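Local atomic coordinates of SAS-6 (PDB entry 4CKM), a protein that probably helps build the centriolar cartwheel that templates basal bodies in Leishmania major, its N-terminal head domain being the part described here. Residues L80-D85 against F90-L95; R120-M125 against I169-L174. All blocks are in the same frame, centred on the assembly; numbering follows the deposited sequence.

In the fold
Contact 1 closes first along the chain, pairing strands 76-85 and 88-98 as a beta hairpin; contact 2 follows, setting helix 117-130 against strand 165-175. Their centres lie about 12 Å apart, and strands 88-98 and 165-175 are neighbours in the same sheet, joined by a probable hydrogen bond from Leu174 N to Glu94 O. Val81 of contact 1 also packs on Leu122 of contact 2, so the helix rests on the hairpin as well as on the later strand. Both contacts belong to the SAS-6 N-terminal head domain, and contact 2 reaches the surface where a second subunit packs, consistent with the head-to-head assembly of this family.

Contact 1. Residues L80-D85 against F90-L95; sequences LVRLTD and FFLFEL
Val81 and Leu95 exchange two backbone hydrogen bonds, and Leu83 and Phe93 do the same two residues further on, with Leu83 N 2.9 Å from Phe93 O. Arg82 and Glu94 between them, and Thr84 and Leu92 beyond, are non-hydrogen-bonded pairs; a weak bond of 3.4 Å runs from Asp85 N to Phe91 O. The strand axes run antiparallel at 163°.

The polar bond between side chains is a salt bridge. Arg82 presents its guanidinium side-on and gives both NE and NH2 to Glu94 OE2, at 2.8 Å from NE and 2.9 Å from NH2. The oxygen lies near the guanidinium plane, and the carboxylate is turned by 29° from it. NE meets the anti lone pair, while NH2 comes nearly head-on to the C-O bond; neither bond is straight. A bend at chi3 (-77°) brings the Arg82 head round to this oxygen. Leu80 CD2 lies over one guanidinium face, offset toward its rim, and Leu80 CD1 touches the carboxylate carbon.

Apolar contacts continue on the same face: Leu92 CD1 wedges against Arg82 CG at 3.5 Å and Thr84 CG2 at 3.6 Å. On the other face Val81, Leu83, Phe93 and Leu95 turn toward the domain interior. Phe93 CE1 stands 3.6 Å above the centre of the Phe91 ring, while Phe91 CG lies at the Phe93 edge. Phe140 meets Phe93 edge-to-face and also touches Leu83 and Phe91. Near the turn, Asp85 CB packs on Phe91 CB, and its carboxylate is held by Arg59 and Thr87.

The pairing thus has one mixed face, where a salt bridge is flanked by leucines, and one apolar, mostly buried face: an antiparallel beta hairpin of the SAS-6 head domain.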
ATOM      1  N   LEU A  80      -8.291 -19.370  -8.573  1.00 33.36           N
ATOM      2  CA  LEU A  80      -9.290 -18.530  -9.204  1.00 35.77           C
ATOM      3  C   LEU A  80     -10.006 -17.708  -8.118  1.00 36.24           C
ATOM      4  O   LEU A  80     -10.472 -18.256  -7.109  1.00 36.51           O
ATOM      5  CB  LEU A  80     -10.284 -19.387  -9.970  1.00 38.55           C
ATOM      6  CG  LEU A  80     -11.455 -18.593 -10.549  1.00 44.04           C
ATOM      7  CD1 LEU A  80     -11.030 -17.786 -11.765  1.00 46.21           C
ATOM      8  CD2 LEU A  80     -12.606 -19.517 -10.907  1.00 46.51           C
ATOM      9  N   VAL A  81     -10.085 -16.403  -8.354  1.00 34.15           N
ATOM     10  CA  VAL A  81     -10.810 -15.458  -7.518  1.00 33.11           C
ATOM     11  C   VAL A  81     -11.802 -14.753  -8.438  1.00 34.68           C
ATOM     12  O   VAL A  81     -11.405 -14.032  -9.370  1.00 33.50           O
ATOM     13  CB  VAL A  81      -9.871 -14.392  -6.897  1.00 32.50           C
ATOM     14  CG1 VAL A  81     -10.648 -13.346  -6.105  1.00 33.65           C
ATOM     15  CG2 VAL A  81      -8.853 -15.038  -5.986  1.00 33.12           C
ATOM     16  N   ARG A  82     -13.085 -14.948  -8.150  1.00 34.05           N
ATOM     17  CA  ARG A  82     -14.160 -14.402  -8.933  1.00 36.42           C
ATOM     18  C   ARG A  82     -15.064 -13.476  -8.096  1.00 36.60           C
ATOM     19  O   ARG A  82     -15.419 -13.764  -6.946  1.00 34.94           O
ATOM     20  CB  ARG A  82     -14.978 -15.552  -9.477  1.00 39.39           C
ATOM     21  CG  ARG A  82     -16.185 -15.149 -10.289  1.00 44.49           C
ATOM     22  CD  ARG A  82     -17.056 -16.369 -10.563  1.00 47.45           C
ATOM     23  NE  ARG A  82     -16.476 -17.196 -11.615  1.00 52.52           N
ATOM     24  CZ  ARG A  82     -16.545 -18.525 -11.680  1.00 55.69           C
ATOM     25  NH1 ARG A  82     -17.165 -19.235 -10.738  1.00 56.95           N
ATOM     26  NH2 ARG A  82     -15.969 -19.146 -12.702  1.00 56.06           N
ATOM     27  N   LEU A  83     -15.467 -12.387  -8.721  1.00 37.05           N
ATOM     28  CA  LEU A  83     -16.349 -11.426  -8.128  1.00 37.43           C
ATOM     29  C   LEU A  83     -17.578 -11.315  -9.019  1.00 38.59           C
ATOM     30  O   LEU A  83     -17.450 -11.111 -10.235  1.00 36.01           O
ATOM     31  CB  LEU A  83     -15.622 -10.102  -8.096  1.00 38.49           C
ATOM     32  CG  LEU A  83     -15.911  -9.166  -6.949  1.00 42.01           C
ATOM     33  CD1 LEU A  83     -15.658  -9.858  -5.625  1.00 41.23           C
ATOM     34  CD2 LEU A  83     -15.028  -7.931  -7.111  1.00 43.38           C
ATOM     35  N   THR A  84     -18.764 -11.463  -8.439  1.00 39.31           N
ATOM     36  CA  THR A  84     -19.997 -11.304  -9.220  1.00 42.88           C
ATOM     37  C   THR A  84     -21.003 -10.388  -8.558  1.00 43.11           C
ATOM     38  O   THR A  84     -20.907 -10.093  -7.365  1.00 46.30           O
ATOM     39  CB  THR A  84     -20.689 -12.652  -9.459  1.00 42.89           C
ATOM     40  OG1 THR A  84     -20.899 -13.308  -8.206  1.00 44.56           O
ATOM     41  CG2 THR A  84     -19.844 -13.530 -10.337  1.00 44.31           C
ATOM     42  N   ASP A  85     -21.963  -9.936  -9.351  1.00 46.29           N
ATOM     43  CA  ASP A  85     -23.144  -9.238  -8.837  1.00 49.52           C
ATOM     44  C   ASP A  85     -24.422 -10.083  -9.068  1.00 50.76           C
ATOM     45  O   ASP A  85     -24.827 -10.290 -10.215  1.00 50.77           O
ATOM     46  CB  ASP A  85     -23.292  -7.876  -9.499  1.00 51.04           C
ATOM     47  CG  ASP A  85     -24.284  -6.981  -8.772  1.00 53.64           C
ATOM     48  OD1 ASP A  85     -25.212  -7.483  -8.113  1.00 56.69           O
ATOM     49  OD2 ASP A  85     -24.130  -5.755  -8.845  1.00 57.98           O
ATOM     50  N   PHE A  90     -23.772  -9.281 -16.352  1.00 75.90           N
ATOM     51  CA  PHE A  90     -22.606  -8.719 -17.079  1.00 74.91           C
ATOM     52  C   PHE A  90     -21.414  -8.476 -16.136  1.00 71.13           C
ATOM     53  O   PHE A  90     -20.251  -8.374 -16.588  1.00 69.20           O
ATOM     54  CB  PHE A  90     -22.944  -7.396 -17.796  1.00 85.87           C
ATOM     55  CG  PHE A  90     -24.099  -7.485 -18.769  1.00101.89           C
ATOM     56  CD1 PHE A  90     -23.893  -7.886 -20.088  1.00104.27           C
ATOM     57  CD2 PHE A  90     -25.397  -7.138 -18.371  1.00109.21           C
ATOM     58  CE1 PHE A  90     -24.956  -7.959 -20.981  1.00108.28           C
ATOM     59  CE2 PHE A  90     -26.461  -7.212 -19.260  1.00109.87           C
ATOM     60  CZ  PHE A  90     -26.240  -7.620 -20.567  1.00110.44           C
ATOM     61  N   PHE A  91     -21.710  -8.361 -14.834  1.00 60.22           N
ATOM     62  CA  PHE A  91     -20.697  -8.104 -13.817  1.00 53.81           C
ATOM     63  C   PHE A  91     -20.095  -9.409 -13.344  1.00 48.78           C
ATOM     64  O   PHE A  91     -20.644 -10.092 -12.485  1.00 47.02           O
ATOM     65  CB  PHE A  91     -21.288  -7.349 -12.633  1.00 50.81           C
ATOM     66  CG  PHE A  91     -20.258  -6.766 -11.715  1.00 46.83           C
ATOM     67  CD1 PHE A  91     -19.580  -7.565 -10.795  1.00 44.67           C
ATOM     68  CD2 PHE A  91     -19.959  -5.414 -11.764  1.00 44.15           C
ATOM     69  CE1 PHE A  91     -18.635  -7.018  -9.953  1.00 39.15           C
ATOM     70  CE2 PHE A  91     -19.027  -4.865 -10.899  1.00 40.54           C
ATOM     71  CZ  PHE A  91     -18.360  -5.669 -10.006  1.00 38.90           C
ATOM     72  N   LEU A  92     -18.954  -9.733 -13.930  1.00 47.58           N
ATOM     73  CA  LEU A  92     -18.242 -10.968 -13.639  1.00 48.14           C
ATOM     74  C   LEU A  92     -16.784 -10.698 -13.898  1.00 44.36           C
ATOM     75  O   LEU A  92     -16.415 -10.469 -15.039  1.00 42.71           O
ATOM     76  CB  LEU A  92     -18.729 -12.087 -14.551  1.00 49.38           C
ATOM     77  CG  LEU A  92     -17.879 -13.361 -14.626  1.00 52.62           C
ATOM     78  CD1 LEU A  92     -17.707 -13.980 -13.248  1.00 53.90           C
ATOM     79  CD2 LEU A  92     -18.497 -14.372 -15.589  1.00 53.84           C
ATOM     80  N   PHE A  93     -15.970 -10.667 -12.840  1.00 40.29           N
ATOM     81  CA  PHE A  93     -14.546 -10.390 -12.982  1.00 39.69           C
ATOM     82  C   PHE A  93     -13.743 -11.496 -12.295  1.00 40.64           C
ATOM     83  O   PHE A  93     -14.125 -11.968 -11.223  1.00 39.70           O
ATOM     84  CB  PHE A  93     -14.160  -9.047 -12.368  1.00 39.43           C
ATOM     85  CG  PHE A  93     -14.798  -7.856 -13.019  1.00 39.56           C
ATOM     86  CD1 PHE A  93     -16.151  -7.575 -12.824  1.00 40.82           C
ATOM     87  CD2 PHE A  93     -14.033  -6.972 -13.762  1.00 40.07           C
ATOM     88  CE1 PHE A  93     -16.730  -6.464 -13.405  1.00 42.21           C
ATOM     89  CE2 PHE A  93     -14.600  -5.848 -14.343  1.00 41.28           C
ATOM     90  CZ  PHE A  93     -15.948  -5.587 -14.162  1.00 41.61           C
ATOM     91  N   GLU A  94     -12.618 -11.870 -12.904  1.00 40.59           N
ATOM     92  CA  GLU A  94     -11.802 -12.983 -12.428  1.00 40.65           C
ATOM     93  C   GLU A  94     -10.314 -12.692 -12.490  1.00 38.25           C
ATOM     94  O   GLU A  94      -9.823 -12.033 -13.399  1.00 32.45           O
ATOM     95  CB  GLU A  94     -12.047 -14.221 -13.266  1.00 42.55           C
ATOM     96  CG  GLU A  94     -13.455 -14.764 -13.174  1.00 48.05           C
ATOM     97  CD  GLU A  94     -13.637 -16.052 -13.959  1.00 52.43           C
ATOM     98  OE1 GLU A  94     -12.829 -16.300 -14.886  1.00 53.96           O
ATOM     99  OE2 GLU A  94     -14.577 -16.816 -13.636  1.00 52.28           O
ATOM    100  N   LEU A  95      -9.626 -13.166 -11.466  1.00 39.81           N
ATOM    101  CA  LEU A  95      -8.199 -13.300 -11.476  1.00 40.47           C
ATOM    102  C   LEU A  95      -7.930 -14.782 -11.480  1.00 41.44           C
ATOM    103  O   LEU A  95      -8.457 -15.525 -10.650  1.00 36.51           O
ATOM    104  CB  LEU A  95      -7.578 -12.719 -10.219  1.00 41.39           C
ATOM    105  CG  LEU A  95      -6.110 -13.127 -10.030  1.00 43.58           C
ATOM    106  CD1 LEU A  95      -5.253 -12.460 -11.092  1.00 44.95           C
ATOM    107  CD2 LEU A  95      -5.587 -12.779  -8.653  1.00 42.56           C
TER

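Contact 2. Residues R120-M125 against I169-L174; sequences RYLVGM and ISLVLL
Met125 and Ile169 cross at the start of the strand segment: the terminal methyl CE of Met125 lies 4.0 Å from Ile169 CG2. The thioether chain is extended as far as SD and then bends at chi3 (-63°), which swings CE inward to the isoleucine. Ile169 offers a different arm to each helix neighbour. Its short arm, CG2, takes the methionine methyl; its long arm, running out to CD1, approaches the Tyr121 ring obliquely, with CD1 4.5 Å from CE2. Ile169 thus straddles the pair, one arm against Met125 and the other, more loosely, against Tyr121, which lie one helical turn apart.

Two residues further along the strand, Leu122 and Leu171 reach for one another tip to tip, CD2 of Leu122 standing 4.2 Å from CD1 of Leu171. These outstretched leucines span much of the gap between backbones, since the helix and strand axes come no closer than 12.2 Å and run at 108°.

Further cover comes from outside: Phe163 of the second subunit stacks on the Tyr121 ring, and Lys164 of that subunit packs on both Tyr121 and Ile169. The Tyr121-Ile169 end of this contact therefore also borders the subunit interface.

No hydrogen bond or salt bridge joins helix to strand. The five touching residues are buried and meet through methyl groups and one ring carbon, so what this contact adds is probably apolar burial and dispersion, with no directed bond to fix a precise register.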
ATOM      1  N   ARG A 120      -5.505 -19.577   0.957  1.00 39.87           N
ATOM      2  CA  ARG A 120      -6.003 -19.710   2.330  1.00 42.01           C
ATOM      3  C   ARG A 120      -6.009 -18.378   3.095  1.00 41.11           C
ATOM      4  O   ARG A 120      -6.960 -18.055   3.815  1.00 40.13           O
ATOM      5  CB  ARG A 120      -5.177 -20.734   3.100  1.00 46.23           C
ATOM      6  CG  ARG A 120      -5.671 -22.167   2.960  1.00 53.77           C
ATOM      7  CD  ARG A 120      -4.894 -22.999   1.956  1.00 57.58           C
ATOM      8  NE  ARG A 120      -5.655 -24.185   1.543  1.00 62.79           N
ATOM      9  CZ  ARG A 120      -5.536 -24.803   0.365  1.00 62.67           C
ATOM     10  NH1 ARG A 120      -4.669 -24.375  -0.553  1.00 64.38           N
ATOM     11  NH2 ARG A 120      -6.300 -25.855   0.095  1.00 63.99           N
ATOM     12  N   TYR A 121      -4.934 -17.625   2.938  1.00 39.12           N
ATOM     13  CA  TYR A 121      -4.783 -16.329   3.567  1.00 42.91           C
ATOM     14  C   TYR A 121      -5.856 -15.392   3.046  1.00 40.79           C
ATOM     15  O   TYR A 121      -6.519 -14.683   3.794  1.00 41.06           O
ATOM     16  CB  TYR A 121      -3.356 -15.803   3.302  1.00 48.82           C
ATOM     17  CG  TYR A 121      -3.172 -14.295   3.180  1.00 56.08           C
ATOM     18  CD1 TYR A 121      -3.434 -13.448   4.261  1.00 57.74           C
ATOM     19  CD2 TYR A 121      -2.676 -13.715   1.987  1.00 58.54           C
ATOM     20  CE1 TYR A 121      -3.236 -12.072   4.156  1.00 60.28           C
ATOM     21  CE2 TYR A 121      -2.488 -12.344   1.873  1.00 57.29           C
ATOM     22  CZ  TYR A 121      -2.762 -11.531   2.964  1.00 58.51           C
ATOM     23  OH  TYR A 121      -2.576 -10.182   2.896  1.00 56.96           O
ATOM     24  N   LEU A 122      -6.059 -15.423   1.747  1.00 40.19           N
ATOM     25  CA  LEU A 122      -7.002 -14.538   1.129  1.00 38.90           C
ATOM     26  C   LEU A 122      -8.393 -14.864   1.640  1.00 38.71           C
ATOM     27  O   LEU A 122      -9.163 -13.975   2.009  1.00 38.55           O
ATOM     28  CB  LEU A 122      -6.941 -14.721  -0.376  1.00 41.56           C
ATOM     29  CG  LEU A 122      -7.662 -13.686  -1.216  1.00 43.41           C
ATOM     30  CD1 LEU A 122      -7.056 -12.305  -0.996  1.00 45.73           C
ATOM     31  CD2 LEU A 122      -7.567 -14.109  -2.664  1.00 43.91           C
ATOM     32  N   VAL A 123      -8.702 -16.151   1.669  1.00 35.44           N
ATOM     33  CA  VAL A 123      -9.998 -16.618   2.139  1.00 38.27           C
ATOM     34  C   VAL A 123     -10.273 -16.237   3.615  1.00 37.90           C
ATOM     35  O   VAL A 123     -11.382 -15.851   3.960  1.00 36.60           O
ATOM     36  CB  VAL A 123     -10.137 -18.137   1.886  1.00 38.49           C
ATOM     37  CG1 VAL A 123     -11.271 -18.763   2.680  1.00 37.59           C
ATOM     38  CG2 VAL A 123     -10.356 -18.377   0.398  1.00 39.80           C
ATOM     39  N   GLY A 124      -9.267 -16.341   4.470  1.00 35.70           N
ATOM     40  CA  GLY A 124      -9.421 -15.954   5.857  1.00 37.24           C
ATOM     41  C   GLY A 124      -9.891 -14.512   5.969  1.00 38.24           C
ATOM     42  O   GLY A 124     -10.841 -14.225   6.687  1.00 39.94           O
ATOM     43  N   MET A 125      -9.239 -13.619   5.228  1.00 37.46           N
ATOM     44  CA  MET A 125      -9.624 -12.233   5.189  1.00 36.02           C
ATOM     45  C   MET A 125     -11.019 -12.042   4.639  1.00 35.97           C
ATOM     46  O   MET A 125     -11.816 -11.293   5.202  1.00 37.30           O
ATOM     47  CB  MET A 125      -8.658 -11.423   4.330  1.00 38.32           C
ATOM     48  CG  MET A 125      -7.256 -11.338   4.887  1.00 40.97           C
ATOM     49  SD  MET A 125      -6.280  -9.986   4.173  1.00 44.65           S
ATOM     50  CE  MET A 125      -6.229 -10.510   2.471  1.00 43.05           C
ATOM     51  N   ILE A 169      -3.716  -5.511   0.382  1.00 37.67           N
ATOM     52  CA  ILE A 169      -3.403  -6.140  -0.904  1.00 36.22           C
ATOM     53  C   ILE A 169      -4.323  -5.597  -1.968  1.00 35.04           C
ATOM     54  O   ILE A 169      -5.408  -5.108  -1.658  1.00 34.23           O
ATOM     55  CB  ILE A 169      -3.477  -7.674  -0.786  1.00 38.22           C
ATOM     56  CG1 ILE A 169      -2.934  -8.372  -2.041  1.00 39.49           C
ATOM     57  CG2 ILE A 169      -4.886  -8.159  -0.483  1.00 35.80           C
ATOM     58  CD1 ILE A 169      -2.869  -9.876  -1.850  1.00 39.53           C
ATOM     59  N   SER A 170      -3.827  -5.586  -3.199  1.00 35.65           N
ATOM     60  CA  SER A 170      -4.593  -5.250  -4.404  1.00 35.39           C
ATOM     61  C   SER A 170      -4.450  -6.387  -5.382  1.00 35.24           C
ATOM     62  O   SER A 170      -3.363  -6.955  -5.481  1.00 37.63           O
ATOM     63  CB  SER A 170      -4.020  -4.043  -5.109  1.00 35.64           C
ATOM     64  OG  SER A 170      -3.747  -3.047  -4.188  1.00 43.62           O
ATOM     65  N   LEU A 171      -5.516  -6.676  -6.116  1.00 31.63           N
ATOM     66  CA  LEU A 171      -5.538  -7.728  -7.106  1.00 33.27           C
ATOM     67  C   LEU A 171      -6.296  -7.197  -8.288  1.00 36.78           C
ATOM     68  O   LEU A 171      -7.334  -6.528  -8.119  1.00 35.23           O
ATOM     69  CB  LEU A 171      -6.289  -8.944  -6.596  1.00 34.26           C
ATOM     70  CG  LEU A 171      -5.731  -9.588  -5.342  1.00 37.46           C
ATOM     71  CD1 LEU A 171      -6.688 -10.672  -4.870  1.00 39.03           C
ATOM     72  CD2 LEU A 171      -4.338 -10.166  -5.585  1.00 39.37           C
ATOM     73  N   VAL A 172      -5.776  -7.481  -9.478  1.00 35.66           N
ATOM     74  CA  VAL A 172      -6.413  -7.074 -10.707  1.00 35.09           C
ATOM     75  C   VAL A 172      -7.251  -8.223 -11.176  1.00 34.28           C
ATOM     76  O   VAL A 172      -6.770  -9.351 -11.250  1.00 33.99           O
ATOM     77  CB  VAL A 172      -5.390  -6.703 -11.801  1.00 36.64           C
ATOM     78  CG1 VAL A 172      -6.101  -6.395 -13.121  1.00 36.74           C
ATOM     79  CG2 VAL A 172      -4.597  -5.492 -11.352  1.00 35.90           C
ATOM     80  N   LEU A 173      -8.518  -7.940 -11.443  1.00 35.82           N
ATOM     81  CA  LEU A 173      -9.460  -8.945 -11.913  1.00 36.47           C
ATOM     82  C   LEU A 173      -9.995  -8.477 -13.253  1.00 35.77           C
ATOM     83  O   LEU A 173     -10.329  -7.307 -13.399  1.00 34.26           O
ATOM     84  CB  LEU A 173     -10.613  -9.110 -10.931  1.00 36.49           C
ATOM     85  CG  LEU A 173     -10.412  -9.948  -9.677  1.00 38.59           C
ATOM     86  CD1 LEU A 173      -9.211  -9.496  -8.879  1.00 40.83           C
ATOM     87  CD2 LEU A 173     -11.655  -9.851  -8.810  1.00 37.98           C
ATOM     88  N   LEU A 174     -10.072  -9.399 -14.217  1.00 38.45           N
ATOM     89  CA  LEU A 174     -10.482  -9.084 -15.597  1.00 40.10           C
ATOM     90  C   LEU A 174     -11.914  -9.496 -15.816  1.00 40.13           C
ATOM     91  O   LEU A 174     -12.335 -10.564 -15.364  1.00 41.47           O
ATOM     92  CB  LEU A 174      -9.601  -9.848 -16.585  1.00 42.79           C
ATOM     93  CG  LEU A 174      -8.089  -9.767 -16.340  1.00 43.89           C
ATOM     94  CD1 LEU A 174      -7.344 -10.674 -17.310  1.00 46.19           C
ATOM     95  CD2 LEU A 174      -7.598  -8.336 -16.452  1.00 43.25           C
TER